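Local coordinates for protein D-aminoacid aminotransferase-like PLP-dependent enzyme (Haemophilus somnus, PDB 3CEB) that is probably a pyridoxal-phosphate-dependent 4-amino-4-deoxychorismate lyase of the class IV aminotransferase family, with the cofactor bound as a lysine Schiff base, at residues 5-11 with 65-71; 44-50 with 73-77. All coordinates share one frame. Residue numbers count along the deposited sequence, not the author numbering.

How the interactions relate
Both contacts belong to the antiparallel sheet of the N-terminal part of the chain, and their centres lie about 9 Å apart. Interaction 1 pairs strands 7-14 and 63-70 inside that sheet, whereas interaction 2 sets helix 46-51, together with F44 just ahead of its N-cap, against the edge strand 75-82 of the sheet within this chain. The two join where strand 63-70 meets strand 75-82: D69 O lies 2.9 Å from V76 N, a probable hydrogen bond. Ten of fourteen touching residues are buried in interaction 1, but two of seven in interaction 2. The first buries 786 Å² around a backbone ladder and a cation-pi stack, the second 316 Å² of aromatic and aliphatic side-chain contact.

Interaction 1: residues 5-11 with 65-71; sequences FPLFETI and RCRIDYN
The apolar centre lies on the sheet face carrying L7, E9, I11, C66, I68 and Y70. Y70 (chi1 p) lays its ring against L7, whose CB is 3.9 Å from the ring centroid in a CH-pi contact; helix 21-35 covers this face, Y28 meeting Y70 edge-to-face. Farther along, I11 CD1 reaches I68 CD1 at 3.9 Å. A polar spot interrupts this face: E9 forms a salt bridge with R27 of the covering helix, and one water joins F8 O (2.9 Å), E9 OE2 (2.7 Å) and Y70 OH (2.6 Å). Strands 7-11 and 65-70 are extended and antiparallel, their axes 4.6 Å apart at 165°. The hydrogen-bonded pairs are L7-Y70, E9-I68 and I11-C66; F8-D69 and T10-R67 are non-hydrogen-bonded, with CA-CA distances of 4.1 and 4.5 Å. Five backbone bonds fix this register: Y70 N to L7 O (3.0 Å), E9 N to I68 O (2.9 Å), I68 N to E9 O (2.9 Å), I11 N to C66 O (2.6 Å) and C66 N to I11 O (2.8 Å). This antiparallel ladder forms the middle of the N-terminal sheet in the D-amino-acid aminotransferase-like fold. On the other face, R67 (chi1-chi3 all t) stacks its guanidinium on F8 (chi1 p), planes at 6°, with CZ 3.7 Å from the ring centroid, a cation-pi contact; R67 NE also bridges D69 OD1 at 2.6 Å.

Interaction 2: residues 44-50 with 73-77; sequences FDLAKII and HDYVL
In this helix-on-sheet contact of the D-amino-acid aminotransferase-like fold, helix 46-50 packs over the face of strand 75-77 that carries Y75 and L77, at the edge of the N-terminal sheet. The segment axes approach to 10.9 Å at 42°, so side chains bridge the gap; the nearest CA pairs are F44-D74 (8.4 Å) and I49-L77 (8.3 Å). Among aromatic contacts, Y75 (chi1 p) turns its ring edge to the face of F44 (chi1 m), a T-shaped pair with centroids 4.8 Å apart and planes at 72°. The rim of the F44 ring meets backbone, CZ lying 3.5 Å from H73 O. The face of Y75 receives I49, whose CD1 stands 3.7 Å from the ring centroid, 10° off its normal, in a CH-pi contact. Aliphatic packing continues with I49 CG2 to L77 CD2 (4.3 Å) and I50 CD1 to L77 CD1 (4.1 Å). Within the segments, D74 OD1 accepts weakly from Y75 N at 2.9 Å, and D45, the N-cap, accepts on OD1 from K48 N at 3.2 Å.

Interaction 1: residues 5-11 with 65-71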
loop_
_atom_site.group_PDB
_atom_site.type_symbol
_atom_site.label_atom_id
_atom_site.label_comp_id
_atom_site.label_asym_id
_atom_site.label_seq_id
_atom_site.Cartn_x
_atom_site.Cartn_y
_atom_site.Cartn_z
ATOM N N PHE A 5 -10.675 14.759 4.311
ATOM C CA PHE A 5 -9.659 14.202 3.466
ATOM C C PHE A 5 -9.919 12.720 3.304
ATOM O O PHE A 5 -9.598 11.927 4.178
ATOM C CB PHE A 5 -8.322 14.411 4.124
ATOM C CG PHE A 5 -8.014 15.842 4.381
ATOM C CD1 PHE A 5 -7.675 16.684 3.335
ATOM C CD2 PHE A 5 -8.066 16.354 5.660
ATOM C CE1 PHE A 5 -7.424 17.990 3.569
ATOM C CE2 PHE A 5 -7.813 17.672 5.889
ATOM C CZ PHE A 5 -7.478 18.478 4.856
ATOM N N PRO A 6 -10.473 12.322 2.173
ATOM C CA PRO A 6 -10.915 10.944 2.026
ATOM C C PRO A 6 -9.940 10.001 1.353
ATOM O O PRO A 6 -10.230 8.830 1.187
ATOM C CB PRO A 6 -12.125 11.102 1.145
ATOM C CG PRO A 6 -11.713 12.228 0.240
ATOM C CD PRO A 6 -10.945 13.181 1.081
ATOM N N LEU A 7 -8.790 10.511 0.984
ATOM C CA LEU A 7 -7.736 9.698 0.395
ATOM C C LEU A 7 -6.377 10.018 1.059
ATOM O O LEU A 7 -6.190 11.074 1.652
ATOM C CB LEU A 7 -7.630 10.016 -1.104
ATOM C CG LEU A 7 -8.841 9.766 -1.995
ATOM C CD1 LEU A 7 -8.716 10.460 -3.348
ATOM C CD2 LEU A 7 -9.025 8.296 -2.165
ATOM N N PHE A 8 -5.420 9.106 0.947
ATOM C CA PHE A 8 -4.043 9.384 1.412
ATOM C C PHE A 8 -2.943 8.580 0.712
ATOM O O PHE A 8 -3.216 7.646 -0.051
ATOM C CB PHE A 8 -3.935 9.177 2.904
ATOM C CG PHE A 8 -4.045 7.748 3.347
ATOM C CD1 PHE A 8 -5.258 7.134 3.431
ATOM C CD2 PHE A 8 -2.914 7.037 3.759
ATOM C CE1 PHE A 8 -5.355 5.820 3.899
ATOM C CE2 PHE A 8 -3.014 5.730 4.217
ATOM C CZ PHE A 8 -4.217 5.126 4.276
ATOM N N GLU A 9 -1.708 9.003 0.973
ATOM C CA GLU A 9 -0.507 8.347 0.468
ATOM C C GLU A 9 0.437 8.179 1.666
ATOM O O GLU A 9 0.504 9.049 2.531
ATOM C CB GLU A 9 0.160 9.196 -0.624
ATOM C CG GLU A 9 -0.577 9.168 -1.974
ATOM C CD GLU A 9 -0.452 7.824 -2.708
ATOM O OE1 GLU A 9 0.587 7.160 -2.534
ATOM O OE2 GLU A 9 -1.404 7.424 -3.434
ATOM N N THR A 10 1.136 7.059 1.748
ATOM C CA THR A 10 2.103 6.844 2.808
ATOM C C THR A 10 3.459 6.690 2.154
ATOM O O THR A 10 3.674 5.771 1.369
ATOM C CB THR A 10 1.748 5.592 3.595
ATOM O OG1 THR A 10 0.429 5.756 4.095
ATOM C CG2 THR A 10 2.665 5.361 4.771
ATOM N N ILE A 11 4.359 7.607 2.486
ATOM C CA ILE A 11 5.665 7.652 1.893
ATOM C C ILE A 11 6.754 7.333 2.890
ATOM O O ILE A 11 6.756 7.794 4.033
ATOM C CB ILE A 11 5.906 9.035 1.305
ATOM C CG1 ILE A 11 4.839 9.316 0.216
ATOM C CG2 ILE A 11 7.361 9.157 0.798
ATOM C CD1 ILE A 11 4.569 10.782 -0.006
ATOM N N ARG A 65 7.887 7.586 8.446
ATOM C CA ARG A 65 6.667 7.377 7.717
ATOM C C ARG A 65 5.996 8.723 7.534
ATOM O O ARG A 65 5.708 9.426 8.487
ATOM C CB ARG A 65 5.762 6.455 8.496
ATOM C CG ARG A 65 4.363 6.295 7.916
ATOM C CD ARG A 65 3.646 5.073 8.497
ATOM N NE ARG A 65 3.426 5.238 9.918
ATOM C CZ ARG A 65 2.378 5.885 10.414
ATOM N NH1 ARG A 65 1.468 6.348 9.581
ATOM N NH2 ARG A 65 2.212 6.055 11.732
ATOM N N CYS A 66 5.823 9.112 6.284
ATOM C CA CYS A 66 5.127 10.356 5.960
ATOM C C CYS A 66 3.802 10.039 5.324
ATOM O O CYS A 66 3.735 9.330 4.327
ATOM C CB CYS A 66 5.900 11.212 4.962
ATOM S SG CYS A 66 7.500 11.767 5.513
ATOM N N ARG A 67 2.758 10.575 5.917
ATOM C CA ARG A 67 1.439 10.380 5.422
ATOM C C ARG A 67 0.890 11.697 4.919
ATOM O O ARG A 67 0.908 12.714 5.648
ATOM C CB ARG A 67 0.580 9.894 6.559
ATOM C CG ARG A 67 -0.786 9.455 6.119
ATOM C CD ARG A 67 -1.626 9.087 7.340
ATOM N NE ARG A 67 -3.049 9.107 7.022
ATOM C CZ ARG A 67 -3.833 8.052 7.149
ATOM N NH1 ARG A 67 -3.333 6.914 7.603
ATOM N NH2 ARG A 67 -5.117 8.137 6.876
ATOM N N ILE A 68 0.412 11.690 3.672
ATOM C CA ILE A 68 -0.228 12.848 3.131
ATOM C C ILE A 68 -1.689 12.528 2.880
ATOM O O ILE A 68 -2.003 11.754 1.986
ATOM C CB ILE A 68 0.401 13.322 1.824
ATOM C CG1 ILE A 68 1.881 13.691 2.030
ATOM C CG2 ILE A 68 -0.388 14.550 1.304
ATOM C CD1 ILE A 68 2.649 14.052 0.721
ATOM N N ASP A 69 -2.580 13.102 3.691
ATOM C CA ASP A 69 -3.991 12.955 3.445
ATOM C C ASP A 69 -4.400 14.117 2.534
ATOM O O ASP A 69 -3.942 15.240 2.725
ATOM C CB ASP A 69 -4.788 13.019 4.739
ATOM C CG ASP A 69 -4.664 11.766 5.588
ATOM O OD1 ASP A 69 -3.619 11.545 6.241
ATOM O OD2 ASP A 69 -5.663 11.012 5.638
ATOM N N TYR A 70 -5.245 13.882 1.538
ATOM C CA TYR A 70 -5.646 14.972 0.657
ATOM C C TYR A 70 -7.098 14.921 0.213
ATOM O O TYR A 70 -7.776 13.899 0.391
ATOM C CB TYR A 70 -4.764 15.003 -0.582
ATOM C CG TYR A 70 -4.815 13.727 -1.370
ATOM C CD1 TYR A 70 -4.080 12.634 -1.002
ATOM C CD2 TYR A 70 -5.605 13.627 -2.491
ATOM C CE1 TYR A 70 -4.132 11.433 -1.748
ATOM C CE2 TYR A 70 -5.671 12.440 -3.255
ATOM C CZ TYR A 70 -4.944 11.355 -2.892
ATOM O OH TYR A 70 -5.024 10.203 -3.664
ATOM N N ASN A 71 -7.555 16.059 -0.312
ATOM C CA ASN A 71 -8.790 16.119 -1.053
ATOM C C ASN A 71 -8.543 16.825 -2.347
ATOM O O ASN A 71 -7.408 16.843 -2.832
ATOM C CB ASN A 71 -9.925 16.775 -0.308
ATOM C CG ASN A 71 -9.567 18.076 0.298
ATOM O OD1 ASN A 71 -8.948 18.925 -0.306
ATOM N ND2 ASN A 71 -9.976 18.242 1.514
HETATM O O HOH W 1 -8.064 11.596 6.432
HETATM O O HOH W 2 -3.904 8.086 -2.784
HETATM O O HOH W 3 -0.020 5.741 7.114
#

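Interaction 2: residues 44-50 with 73-77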
loop_
_atom_site.group_PDB
_atom_site.type_symbol
_atom_site.label_atom_id
_atom_site.label_comp_id
_atom_site.label_asym_id
_atom_site.label_seq_id
_atom_site.Cartn_x
_atom_site.Cartn_y
_atom_site.Cartn_z
ATOM N N PHE A 44 -1.017 18.724 -6.297
ATOM C CA PHE A 44 0.189 19.050 -5.557
ATOM C C PHE A 44 1.374 18.276 -6.084
ATOM O O PHE A 44 1.241 17.202 -6.683
ATOM C CB PHE A 44 -0.039 18.726 -4.069
ATOM C CG PHE A 44 -1.014 19.674 -3.410
ATOM C CD1 PHE A 44 -0.665 20.986 -3.215
ATOM C CD2 PHE A 44 -2.278 19.275 -3.100
ATOM C CE1 PHE A 44 -1.556 21.871 -2.679
ATOM C CE2 PHE A 44 -3.193 20.175 -2.555
ATOM C CZ PHE A 44 -2.839 21.463 -2.347
ATOM N N ASP A 45 2.554 18.827 -5.901
ATOM C CA ASP A 45 3.776 18.101 -6.275
ATOM C C ASP A 45 4.281 17.453 -4.984
ATOM O O ASP A 45 4.877 18.099 -4.123
ATOM C CB ASP A 45 4.770 19.068 -6.898
ATOM C CG ASP A 45 6.087 18.428 -7.272
ATOM O OD1 ASP A 45 6.469 17.346 -6.746
ATOM O OD2 ASP A 45 6.766 19.068 -8.093
ATOM N N LEU A 46 3.966 16.176 -4.825
ATOM C CA LEU A 46 4.310 15.448 -3.619
ATOM C C LEU A 46 5.819 15.465 -3.331
ATOM O O LEU A 46 6.227 15.517 -2.197
ATOM C CB LEU A 46 3.824 13.995 -3.722
ATOM C CG LEU A 46 2.322 13.717 -3.907
ATOM C CD1 LEU A 46 2.004 12.204 -3.721
ATOM C CD2 LEU A 46 1.494 14.589 -2.955
ATOM N N ALA A 47 6.656 15.415 -4.349
ATOM C CA ALA A 47 8.101 15.436 -4.106
ATOM C C ALA A 47 8.467 16.758 -3.459
ATOM O O ALA A 47 9.237 16.797 -2.508
ATOM C CB ALA A 47 8.900 15.237 -5.402
ATOM N N LYS A 48 7.904 17.849 -3.962
ATOM C CA LYS A 48 8.218 19.185 -3.415
ATOM C C LYS A 48 7.759 19.363 -1.955
ATOM O O LYS A 48 8.448 19.992 -1.173
ATOM C CB LYS A 48 7.623 20.287 -4.245
ATOM C CG LYS A 48 8.236 20.430 -5.609
ATOM C CD LYS A 48 7.946 21.816 -6.252
ATOM C CE LYS A 48 8.398 21.861 -7.728
ATOM N NZ LYS A 48 8.191 23.217 -8.284
ATOM N N ILE A 49 6.611 18.784 -1.613
ATOM C CA ILE A 49 6.065 18.879 -0.279
ATOM C C ILE A 49 7.017 18.246 0.719
ATOM O O ILE A 49 7.286 18.777 1.783
ATOM C CB ILE A 49 4.684 18.190 -0.166
ATOM C CG1 ILE A 49 3.654 19.020 -0.916
ATOM C CG2 ILE A 49 4.244 18.108 1.326
ATOM C CD1 ILE A 49 2.268 18.360 -1.060
ATOM N N ILE A 50 7.551 17.106 0.334
ATOM C CA ILE A 50 8.428 16.346 1.210
ATOM C C ILE A 50 9.784 17.033 1.320
ATOM O O ILE A 50 10.274 17.319 2.407
ATOM C CB ILE A 50 8.642 14.921 0.643
ATOM C CG1 ILE A 50 7.313 14.156 0.664
ATOM C CG2 ILE A 50 9.726 14.165 1.408
ATOM C CD1 ILE A 50 6.701 14.118 2.009
ATOM N N HIS A 73 -8.350 19.935 -3.042
ATOM C CA HIS A 73 -7.657 21.216 -3.037
ATOM C C HIS A 73 -6.687 21.480 -1.880
ATOM O O HIS A 73 -6.108 22.536 -1.809
ATOM C CB HIS A 73 -8.690 22.325 -3.020
ATOM C CG HIS A 73 -9.313 22.488 -1.684
ATOM N ND1 HIS A 73 -8.980 23.525 -0.829
ATOM C CD2 HIS A 73 -10.178 21.696 -1.014
ATOM C CE1 HIS A 73 -9.654 23.384 0.297
ATOM N NE2 HIS A 73 -10.379 22.277 0.216
ATOM N N ASP A 74 -6.519 20.535 -0.971
ATOM C CA ASP A 74 -5.647 20.744 0.185
ATOM C C ASP A 74 -5.093 19.406 0.628
ATOM O O ASP A 74 -5.516 18.354 0.156
ATOM C CB ASP A 74 -6.450 21.354 1.300
ATOM C CG ASP A 74 -5.613 21.994 2.391
ATOM O OD1 ASP A 74 -4.388 22.209 2.286
ATOM O OD2 ASP A 74 -6.249 22.360 3.390
ATOM N N TYR A 75 -4.151 19.449 1.549
ATOM C CA TYR A 75 -3.488 18.241 2.010
ATOM C C TYR A 75 -3.016 18.509 3.433
ATOM O O TYR A 75 -2.989 19.654 3.883
ATOM C CB TYR A 75 -2.309 17.866 1.095
ATOM C CG TYR A 75 -1.143 18.808 1.238
ATOM C CD1 TYR A 75 -0.192 18.610 2.227
ATOM C CD2 TYR A 75 -1.026 19.937 0.422
ATOM C CE1 TYR A 75 0.899 19.492 2.395
ATOM C CE2 TYR A 75 0.029 20.863 0.603
ATOM C CZ TYR A 75 1.011 20.624 1.586
ATOM O OH TYR A 75 2.072 21.500 1.755
ATOM N N VAL A 76 -2.711 17.441 4.136
ATOM C CA VAL A 76 -2.080 17.488 5.435
ATOM C C VAL A 76 -0.945 16.459 5.406
ATOM O O VAL A 76 -1.099 15.290 4.964
ATOM C CB VAL A 76 -3.083 17.169 6.584
ATOM C CG1 VAL A 76 -2.366 16.990 7.890
ATOM C CG2 VAL A 76 -4.113 18.296 6.746
ATOM N N LEU A 77 0.219 16.919 5.838
ATOM C CA LEU A 77 1.385 16.050 5.978
ATOM C C LEU A 77 1.575 15.817 7.426
ATOM O O LEU A 77 1.459 16.718 8.208
ATOM C CB LEU A 77 2.645 16.702 5.449
ATOM C CG LEU A 77 3.959 16.003 5.797
ATOM C CD1 LEU A 77 4.121 14.627 5.104
ATOM C CD2 LEU A 77 5.077 16.924 5.397
#